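Local coordinates for protein galactokinase (Bifidobacterium longum subsp. infantis ATCC 15697 = JCM 1222 = DSM 20088, PDB 6TEQ) that binds galactose and 2-deoxy-2-fluoro-galactose and probably phosphorylates galactose with ATP, as galactokinases of the GHMP family do, at residues S17-L22 against E32-A37; G109-L114 against D120-F125; C255-K260 against E294-R299. One frame throughout, in Å; residues are numbered along the deposited sequence.

Overall arrangement
All three contacts are small, mostly buried and largely van der Waals; no hydrogen bond crosses them. Contacts 1 and 2 lie where helices pack beside the larger mixed sheet. Contact 1 sets helix 12-27 on strand 33-42, and contact 2 sets helix 105-116 on the loop that runs into strand 125-131. They share a neighbour, helix 141-156, and their centres are 19 Å apart. Contact 3 joins helices 247-262 and 294-318, on the opposite side of the chain's centre from contact 1. A valine against an alanine methyl and a threonine hydroxyl carries contact 1, aliphatic groups and an aromatic edge contact 2, and a methionine contact 3. Contacts 1 and 3 each include a partly exposed residue.

Contact 1 of 3, residues S17-L22 against E32-A37; sequences SQATKL and EGVWAA
T20 and A19 of the helix meet V34 of the strand with no flat group between them. The one large ring here, the indole of W35, belongs to the neighbouring strand position and meets nothing of the helix. G33 lies on one face side of its six-membered ring, above the plane but displaced outward past the CZ3-CH2 bond, with G33 CA 3.7 Å from W35 CZ3. The indole NE1 is hydrogen-bonded to D155 OD2.

The contact itself rests on the two methyls of V34. CG2 takes the T20 end, with V34 CG2 3.4 Å from T20 OG1. This is a van der Waals touch of a methyl on a hydroxyl oxygen. The hydroxyl's hydrogen bond goes to V16 O, one turn back in the helix. That bond follows from chi1 of T20 (-59°), which sets OG1 beside the backbone N and CG2 anti to it. CG1 takes the other end, where V34 CG1 lies 4.3 Å from A19 CB. The T20 and V34 side chains cross at a slant. The backbones come closest at A19 and V34, whose CA atoms are 7.3 Å apart.

A19 and V34 are buried, while T20 is partly exposed. E32 and G33 both face L68 in a classic beta bulge at the start of the strand. V34 is bonded through its backbone to E415 and A416 of strand 413-417. Helix 12-27 thus covers the strand where V34 points, while W35 packs on A152 and V156 of helix 141-156 and on I66 of strand 54-70.

Contact 2 of 3, residues G109-L114 against D120-F125; sequences GVAWAL and DKVKGF
A111 is the small bump of the helix, and it fits between V122 and F125 of the following segment. Its single methyl touches both. A111 CB lies 3.7 Å from F125 CE1, and the methyl sits at the edge of the ring, near its plane, rather than over a face. Toward the loop, A111 CB is 4.0 Å from V122 CG1, and the methyl fills the hollow between valine and ring.

V122 is the bump that comes the other way. Its branched end straddles A111 and L114, which lie three residues apart on the same side of the helix. One branch goes to each. CG1 is the one at A111, where the carbonyl is also close, with V122 CG1 4.0 Å from A111 O. CG2 goes to the root of the leucine, and V122 CG2 is 4.2 Å from L114 CB. The chi1 of V122 (176°) puts CG1 anti to the backbone N and leaves CG2 beside that N. This rotation turns CG1 to A111 and CG2 to L114. The CA atoms of A111 and V122 are 6.6 Å apart.

F125 holds its ring between its own backbone N and carbonyl carbon (chi1 64°), with CE1 as the atom presented to the helix. The same ring packs on V76 and V78 of strand 75-80 and on L153 of helix 141-156. All four touching side chains are buried. The backbone of V122 is tied as well, because its O accepts a hydrogen bond from R115 NH2.

The contact closes a helix-loop-strand connection, in which helix 105-116 folds against the loop entering strand 125-131. It belongs to the alpha/beta N-terminal domain of GHMP kinases, which has the ribosomal protein S5 domain 2-like fold.

Contact 3 of 3, residues C255-K260 against E294-R299; sequences CEEAAK and ETMKKR
M296 bridges to A258 and E257 and makes every close touch from its helix. The buried, well-defined part is at the sulfur. M296 SD lies 3.6 Å from A258 CA and 3.8 Å from A258 CB, so the thioether rests directly on the alanine and its backbone. M296 CG is also close, 3.9 Å from A258 CB. The chain leaves its helix fully extended (chi1 -170°, chi2 -179°) and reaches straight across. It then bends at chi3 (-72°), which turns the terminal methyl along the other helix to E257. A258 and M296 are both buried, and their CA atoms come within 6.8 Å.

The E257 side is more open to solvent and less certain, since two conformers were modelled. In the one given, M296 CE comes 3.5 Å from E257 CG, and the two side chains cross at about a right angle. A glycerol, probably from the crystallisation liquor, lies about 6 Å from the E257 side chain.

R299 starts toward the other helix, but its end turns away. T295 CG2 lies over the centre of its guanidinium group, 3.4 Å above the plane. NH1 forms a salt bridge with E341 and a hydrogen bond with D339 O, both in the loop after helix 322-338.

This is helix-to-helix packing of 247-262 against 294-318, away from the annotated sites, with a methionine reaching onto an alanine. M296 also packs on T254 and I261 of helix 247-262, and A258 on V300 of helix 294-318. C255 continues the interface to V303 and touches N51 and Y340 in loops.

Contact 1 of 3, residues S17-L22 against E32-A37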
loop_
_atom_site.group_PDB
_atom_site.type_symbol
_atom_site.label_atom_id
_atom_site.label_comp_id
_atom_site.label_asym_id
_atom_site.label_seq_id
_atom_site.Cartn_x
_atom_site.Cartn_y
_atom_site.Cartn_z
ATOM N N SER A 17 -21.444 0.934 -11.350
ATOM C CA SER A 17 -22.903 1.068 -11.046
ATOM C C SER A 17 -23.081 1.769 -9.682
ATOM O O SER A 17 -23.822 2.750 -9.545
ATOM C CB SER A 17 -23.580 -0.288 -11.129
ATOM O OG SER A 17 -24.940 -0.131 -10.966
ATOM N N GLN A 18 -22.331 1.349 -8.683
ATOM C CA GLN A 18 -22.515 1.832 -7.302
ATOM C C GLN A 18 -21.975 3.248 -7.138
ATOM O O GLN A 18 -22.601 4.081 -6.442
ATOM C CB GLN A 18 -21.849 0.846 -6.341
ATOM C CG GLN A 18 -22.623 -0.458 -6.203
ATOM C CD GLN A 18 -21.912 -1.475 -5.340
ATOM O OE1 GLN A 18 -21.415 -1.134 -4.292
ATOM N NE2 GLN A 18 -22.082 -2.749 -5.667
ATOM N N ALA A 19 -20.818 3.550 -7.724
ATOM C CA ALA A 19 -20.211 4.892 -7.637
ATOM C C ALA A 19 -21.100 5.871 -8.379
ATOM O O ALA A 19 -21.345 6.990 -7.855
ATOM C CB ALA A 19 -18.833 4.882 -8.210
ATOM N N THR A 20 -21.637 5.448 -9.520
ATOM C CA THR A 20 -22.507 6.332 -10.351
ATOM C C THR A 20 -23.796 6.632 -9.586
ATOM O O THR A 20 -24.172 7.766 -9.506
ATOM C CB THR A 20 -22.776 5.746 -11.723
ATOM O OG1 THR A 20 -21.536 5.534 -12.411
ATOM C CG2 THR A 20 -23.634 6.697 -12.521
ATOM N N LYS A 21 -24.437 5.610 -9.030
ATOM C CA LYS A 21 -25.687 5.779 -8.275
ATOM C C LYS A 21 -25.440 6.710 -7.064
ATOM O O LYS A 21 -26.279 7.586 -6.774
ATOM C CB LYS A 21 -26.229 4.398 -7.874
ATOM C CG LYS A 21 -27.479 4.408 -6.981
ATOM C CD LYS A 21 -28.156 3.076 -6.933
ATOM C CE LYS A 21 -29.286 2.904 -5.914
ATOM N NZ LYS A 21 -29.924 4.164 -5.482
ATOM N N LEU A 22 -24.363 6.528 -6.303
ATOM C CA LEU A 22 -24.127 7.389 -5.135
ATOM C C LEU A 22 -23.934 8.830 -5.623
ATOM O O LEU A 22 -24.376 9.795 -4.970
ATOM C CB LEU A 22 -22.916 6.895 -4.353
ATOM C CG LEU A 22 -22.527 7.717 -3.144
ATOM C CD1 LEU A 22 -23.638 7.730 -2.124
ATOM C CD2 LEU A 22 -21.297 7.135 -2.480
ATOM N N GLU A 32 -18.891 12.949 -14.799
ATOM C CA GLU A 32 -18.172 12.950 -16.107
ATOM C C GLU A 32 -17.671 11.543 -16.417
ATOM O O GLU A 32 -17.666 11.163 -17.577
ATOM C CB GLU A 32 -17.019 13.947 -16.083
ATOM C CG GLU A 32 -16.298 13.947 -17.418
ATOM C CD GLU A 32 -15.397 15.122 -17.692
ATOM O OE1 GLU A 32 -15.620 16.205 -17.054
ATOM O OE2 GLU A 32 -14.451 14.920 -18.521
ATOM N N GLY A 33 -17.300 10.745 -15.406
ATOM C CA GLY A 33 -16.932 9.347 -15.608
ATOM C C GLY A 33 -16.708 8.695 -14.239
ATOM O O GLY A 33 -16.940 9.344 -13.190
ATOM N N VAL A 34 -16.145 7.512 -14.255
ATOM C CA VAL A 34 -15.746 6.746 -13.074
ATOM C C VAL A 34 -14.326 6.265 -13.316
ATOM O O VAL A 34 -14.062 5.740 -14.440
ATOM C CB VAL A 34 -16.714 5.598 -12.801
ATOM C CG1 VAL A 34 -16.289 4.782 -11.619
ATOM C CG2 VAL A 34 -18.161 6.068 -12.585
ATOM N N TRP A 35 -13.491 6.502 -12.292
ATOM C CA TRP A 35 -12.137 5.977 -12.270
ATOM C C TRP A 35 -12.002 5.022 -11.090
ATOM O O TRP A 35 -12.880 5.008 -10.248
ATOM C CB TRP A 35 -11.130 7.099 -12.276
ATOM C CG TRP A 35 -11.227 7.978 -13.497
ATOM C CD1 TRP A 35 -10.346 7.982 -14.527
ATOM C CD2 TRP A 35 -12.195 9.002 -13.813
ATOM N NE1 TRP A 35 -10.667 8.965 -15.420
ATOM C CE2 TRP A 35 -11.784 9.599 -15.027
ATOM C CE3 TRP A 35 -13.333 9.504 -13.171
ATOM C CZ2 TRP A 35 -12.543 10.580 -15.686
ATOM C CZ3 TRP A 35 -14.010 10.552 -13.737
ATOM C CH2 TRP A 35 -13.640 11.061 -15.006
ATOM N N ALA A 36 -10.938 4.237 -11.068
ATOM C CA ALA A 36 -10.713 3.349 -9.918
ATOM C C ALA A 36 -9.248 3.073 -9.749
ATOM O O ALA A 36 -8.489 3.200 -10.706
ATOM C CB ALA A 36 -11.511 2.076 -10.034
ATOM N N ALA A 37 -8.871 2.887 -8.482
ATOM C CA ALA A 37 -7.498 2.502 -8.142
ATOM C C ALA A 37 -7.572 1.354 -7.171
ATOM O O ALA A 37 -8.441 1.332 -6.264
ATOM C CB ALA A 37 -6.756 3.687 -7.607
#

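Contact 2 of 3, residues G109-L114 against D120-F125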
loop_
_atom_site.group_PDB
_atom_site.type_symbol
_atom_site.label_atom_id
_atom_site.label_comp_id
_atom_site.label_asym_id
_atom_site.label_seq_id
_atom_site.Cartn_x
_atom_site.Cartn_y
_atom_site.Cartn_z
ATOM N N GLY A 109 -7.051 16.943 -0.892
ATOM C CA GLY A 109 -5.604 17.258 -0.820
ATOM C C GLY A 109 -4.903 16.918 -2.128
ATOM O O GLY A 109 -3.884 17.518 -2.442
ATOM N N VAL A 110 -5.464 16.029 -2.915
ATOM C CA VAL A 110 -4.901 15.701 -4.258
ATOM C C VAL A 110 -5.062 16.884 -5.217
ATOM O O VAL A 110 -4.044 17.309 -5.811
ATOM C CB VAL A 110 -5.530 14.434 -4.851
ATOM C CG1 VAL A 110 -4.996 14.258 -6.261
ATOM C CG2 VAL A 110 -5.240 13.224 -3.931
ATOM N N ALA A 111 -6.240 17.480 -5.271
ATOM C CA ALA A 111 -6.457 18.698 -6.077
ATOM C C ALA A 111 -5.516 19.819 -5.591
ATOM O O ALA A 111 -4.868 20.485 -6.421
ATOM C CB ALA A 111 -7.901 19.042 -6.114
ATOM N N TRP A 112 -5.449 20.014 -4.278
ATOM C CA TRP A 112 -4.532 20.997 -3.646
ATOM C C TRP A 112 -3.098 20.743 -4.100
ATOM O O TRP A 112 -2.317 21.747 -4.441
ATOM C CB TRP A 112 -4.710 20.914 -2.150
ATOM C CG TRP A 112 -3.706 21.671 -1.362
ATOM C CD1 TRP A 112 -3.794 22.994 -1.045
ATOM C CD2 TRP A 112 -2.522 21.163 -0.723
ATOM N NE1 TRP A 112 -2.713 23.362 -0.295
ATOM C CE2 TRP A 112 -1.941 22.261 -0.059
ATOM C CE3 TRP A 112 -1.892 19.905 -0.628
ATOM C CZ2 TRP A 112 -0.768 22.152 0.680
ATOM C CZ3 TRP A 112 -0.770 19.789 0.156
ATOM C CH2 TRP A 112 -0.183 20.909 0.745
ATOM N N ALA A 113 -2.662 19.487 -4.015
ATOM C CA ALA A 113 -1.264 19.151 -4.380
ATOM C C ALA A 113 -1.026 19.434 -5.856
ATOM O O ALA A 113 0.018 19.983 -6.210
ATOM C CB ALA A 113 -0.933 17.705 -4.041
ATOM N N LEU A 114 -1.954 19.102 -6.733
ATOM C CA LEU A 114 -1.790 19.423 -8.175
ATOM C C LEU A 114 -1.702 20.951 -8.363
ATOM O O LEU A 114 -0.853 21.399 -9.110
ATOM C CB LEU A 114 -2.937 18.818 -8.958
ATOM C CG LEU A 114 -2.938 17.262 -8.994
ATOM C CD1 LEU A 114 -4.237 16.697 -9.577
ATOM C CD2 LEU A 114 -1.754 16.752 -9.827
ATOM N N ASP A 120 -2.629 24.892 -12.649
ATOM C CA ASP A 120 -3.607 25.998 -12.359
ATOM C C ASP A 120 -4.974 25.702 -13.013
ATOM O O ASP A 120 -5.975 26.337 -12.624
ATOM C CB ASP A 120 -3.067 27.346 -12.844
ATOM C CG ASP A 120 -2.711 27.335 -14.315
ATOM O OD1 ASP A 120 -3.638 27.333 -15.151
ATOM O OD2 ASP A 120 -1.523 27.274 -14.621
ATOM N N LYS A 121 -5.037 24.770 -13.977
ATOM C CA LYS A 121 -6.308 24.363 -14.632
ATOM C C LYS A 121 -7.159 23.577 -13.624
ATOM O O LYS A 121 -8.388 23.551 -13.778
ATOM C CB LYS A 121 -6.067 23.500 -15.876
ATOM N N VAL A 122 -6.552 22.983 -12.590
ATOM C CA VAL A 122 -7.306 22.136 -11.625
ATOM C C VAL A 122 -8.080 23.053 -10.686
ATOM O O VAL A 122 -7.469 23.770 -9.862
ATOM C CB VAL A 122 -6.370 21.204 -10.832
ATOM C CG1 VAL A 122 -7.126 20.397 -9.754
ATOM C CG2 VAL A 122 -5.618 20.316 -11.795
ATOM N N LYS A 123 -9.378 22.990 -10.794
ATOM C CA LYS A 123 -10.337 23.696 -9.912
ATOM C C LYS A 123 -11.057 22.625 -9.069
ATOM O O LYS A 123 -10.534 21.503 -8.822
ATOM C CB LYS A 123 -11.314 24.535 -10.754
ATOM C CG LYS A 123 -10.723 25.480 -11.781
ATOM C CD LYS A 123 -9.821 26.461 -11.129
ATOM C CE LYS A 123 -9.050 27.382 -12.050
ATOM N NZ LYS A 123 -9.931 28.405 -12.643
ATOM N N GLY A 124 -12.274 22.923 -8.657
ATOM C CA GLY A 124 -13.053 22.086 -7.756
ATOM C C GLY A 124 -13.526 20.826 -8.391
ATOM O O GLY A 124 -13.339 20.595 -9.646
ATOM N N PHE A 125 -14.271 20.067 -7.603
ATOM C CA PHE A 125 -14.905 18.858 -8.139
ATOM C C PHE A 125 -15.942 18.320 -7.146
ATOM O O PHE A 125 -15.908 18.617 -5.945
ATOM C CB PHE A 125 -13.881 17.779 -8.484
ATOM C CG PHE A 125 -13.110 17.232 -7.320
ATOM C CD1 PHE A 125 -11.967 17.865 -6.896
ATOM C CD2 PHE A 125 -13.486 16.058 -6.696
ATOM C CE1 PHE A 125 -11.194 17.333 -5.869
ATOM C CE2 PHE A 125 -12.750 15.556 -5.637
ATOM C CZ PHE A 125 -11.626 16.189 -5.207
#

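Contact 3 of 3, residues C255-K260 against E294-R299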
loop_
_atom_site.group_PDB
_atom_site.type_symbol
_atom_site.label_atom_id
_atom_site.label_comp_id
_atom_site.label_asym_id
_atom_site.label_seq_id
_atom_site.Cartn_x
_atom_site.Cartn_y
_atom_site.Cartn_z
ATOM N N CYS A 255 15.165 5.855 11.393
ATOM C CA CYS A 255 15.990 5.568 10.208
ATOM C C CYS A 255 16.722 6.841 9.765
ATOM O O CYS A 255 17.902 6.722 9.367
ATOM C CB CYS A 255 15.164 5.038 9.058
ATOM S SG CYS A 255 14.534 3.384 9.435
ATOM N N GLU A 256 16.019 7.987 9.720
ATOM C CA GLU A 256 16.678 9.225 9.270
ATOM C C GLU A 256 17.865 9.544 10.178
ATOM O O GLU A 256 18.918 10.042 9.659
ATOM C CB GLU A 256 15.586 10.345 9.240
ATOM C CG GLU A 256 14.511 10.170 8.161
ATOM C CD GLU A 256 13.317 11.108 8.318
ATOM O OE1 GLU A 256 13.350 12.007 9.207
ATOM O OE2 GLU A 256 12.335 10.975 7.543
ATOM N N GLU A 257 17.750 9.387 11.489
ATOM C CA GLU A 257 18.877 9.715 12.391
ATOM C C GLU A 257 19.992 8.713 12.051
ATOM O O GLU A 257 21.120 9.100 11.787
ATOM C CB GLU A 257 18.448 9.624 13.855
ATOM C CG GLU A 257 19.615 9.766 14.821
ATOM C CD GLU A 257 20.135 11.189 14.979
ATOM O OE1 GLU A 257 19.781 12.048 14.133
ATOM O OE2 GLU A 257 20.843 11.460 15.981
ATOM N N ALA A 258 19.651 7.435 11.962
ATOM C CA ALA A 258 20.673 6.428 11.642
ATOM C C ALA A 258 21.499 6.904 10.444
ATOM O O ALA A 258 22.750 6.861 10.468
ATOM C CB ALA A 258 20.004 5.111 11.361
ATOM N N ALA A 259 20.820 7.373 9.420
ATOM C CA ALA A 259 21.493 7.781 8.163
ATOM C C ALA A 259 22.376 9.005 8.413
ATOM O O ALA A 259 23.520 9.055 7.881
ATOM C CB ALA A 259 20.467 8.025 7.104
ATOM N N LYS A 260 21.869 9.915 9.240
ATOM C CA LYS A 260 22.665 11.086 9.673
ATOM C C LYS A 260 23.924 10.567 10.392
ATOM O O LYS A 260 25.041 11.078 10.075
ATOM C CB LYS A 260 21.830 12.045 10.542
ATOM C CG LYS A 260 22.521 13.353 10.936
ATOM C CD LYS A 260 21.763 14.179 11.965
ATOM C CE LYS A 260 22.311 15.583 12.212
ATOM N NZ LYS A 260 23.778 15.600 12.433
ATOM N N GLU A 294 20.769 0.709 20.876
ATOM C CA GLU A 294 20.521 -0.736 20.644
ATOM C C GLU A 294 19.263 -0.946 19.803
ATOM O O GLU A 294 19.239 -1.905 19.022
ATOM C CB GLU A 294 20.512 -1.494 21.974
ATOM C CG GLU A 294 21.868 -1.492 22.678
ATOM C CD GLU A 294 22.972 -2.392 22.159
ATOM O OE1 GLU A 294 22.748 -3.149 21.222
ATOM O OE2 GLU A 294 24.065 -2.397 22.763
ATOM N N THR A 295 18.257 -0.094 19.952
ATOM C CA THR A 295 17.044 -0.080 19.101
ATOM C C THR A 295 17.426 0.369 17.701
ATOM O O THR A 295 16.965 -0.253 16.702
ATOM C CB THR A 295 15.950 0.741 19.759
ATOM O OG1 THR A 295 15.638 0.120 21.019
ATOM C CG2 THR A 295 14.772 0.910 18.834
ATOM N N MET A 296 18.235 1.420 17.566
ATOM C CA MET A 296 18.618 1.904 16.218
ATOM C C MET A 296 19.385 0.812 15.453
ATOM O O MET A 296 19.136 0.624 14.228
ATOM C CB MET A 296 19.442 3.190 16.327
ATOM C CG MET A 296 19.644 3.858 15.006
ATOM S SD MET A 296 20.590 5.311 15.107
ATOM C CE MET A 296 19.410 6.392 15.897
ATOM N N LYS A 297 20.175 -0.007 16.123
ATOM C CA LYS A 297 20.938 -1.094 15.453
ATOM C C LYS A 297 19.930 -2.081 14.860
ATOM O O LYS A 297 20.082 -2.510 13.739
ATOM C CB LYS A 297 21.852 -1.871 16.426
ATOM C CG LYS A 297 22.975 -1.093 17.050
ATOM C CD LYS A 297 23.705 -1.992 18.070
ATOM C CE LYS A 297 24.710 -1.351 18.989
ATOM N NZ LYS A 297 25.883 -0.910 18.267
ATOM N N LYS A 298 18.927 -2.411 15.638
ATOM C CA LYS A 298 17.878 -3.334 15.228
ATOM C C LYS A 298 17.169 -2.780 13.980
ATOM O O LYS A 298 16.885 -3.570 13.023
ATOM C CB LYS A 298 16.927 -3.617 16.389
ATOM C CG LYS A 298 17.391 -4.438 17.566
ATOM C CD LYS A 298 16.203 -4.625 18.552
ATOM C CE LYS A 298 16.463 -5.548 19.686
ATOM N NZ LYS A 298 15.323 -5.370 20.622
ATOM N N ARG A 299 16.726 -1.534 14.015
ATOM C CA ARG A 299 16.023 -0.931 12.864
ATOM C C ARG A 299 16.896 -1.005 11.601
ATOM O O ARG A 299 16.372 -1.382 10.546
ATOM C CB ARG A 299 15.603 0.504 13.097
ATOM C CG ARG A 299 14.806 0.779 14.359
ATOM C CD ARG A 299 13.583 -0.094 14.500
ATOM N NE ARG A 299 12.740 0.306 15.593
ATOM C CZ ARG A 299 12.380 -0.421 16.672
ATOM N NH1 ARG A 299 12.751 -1.694 16.827
ATOM N NH2 ARG A 299 11.627 0.152 17.608
#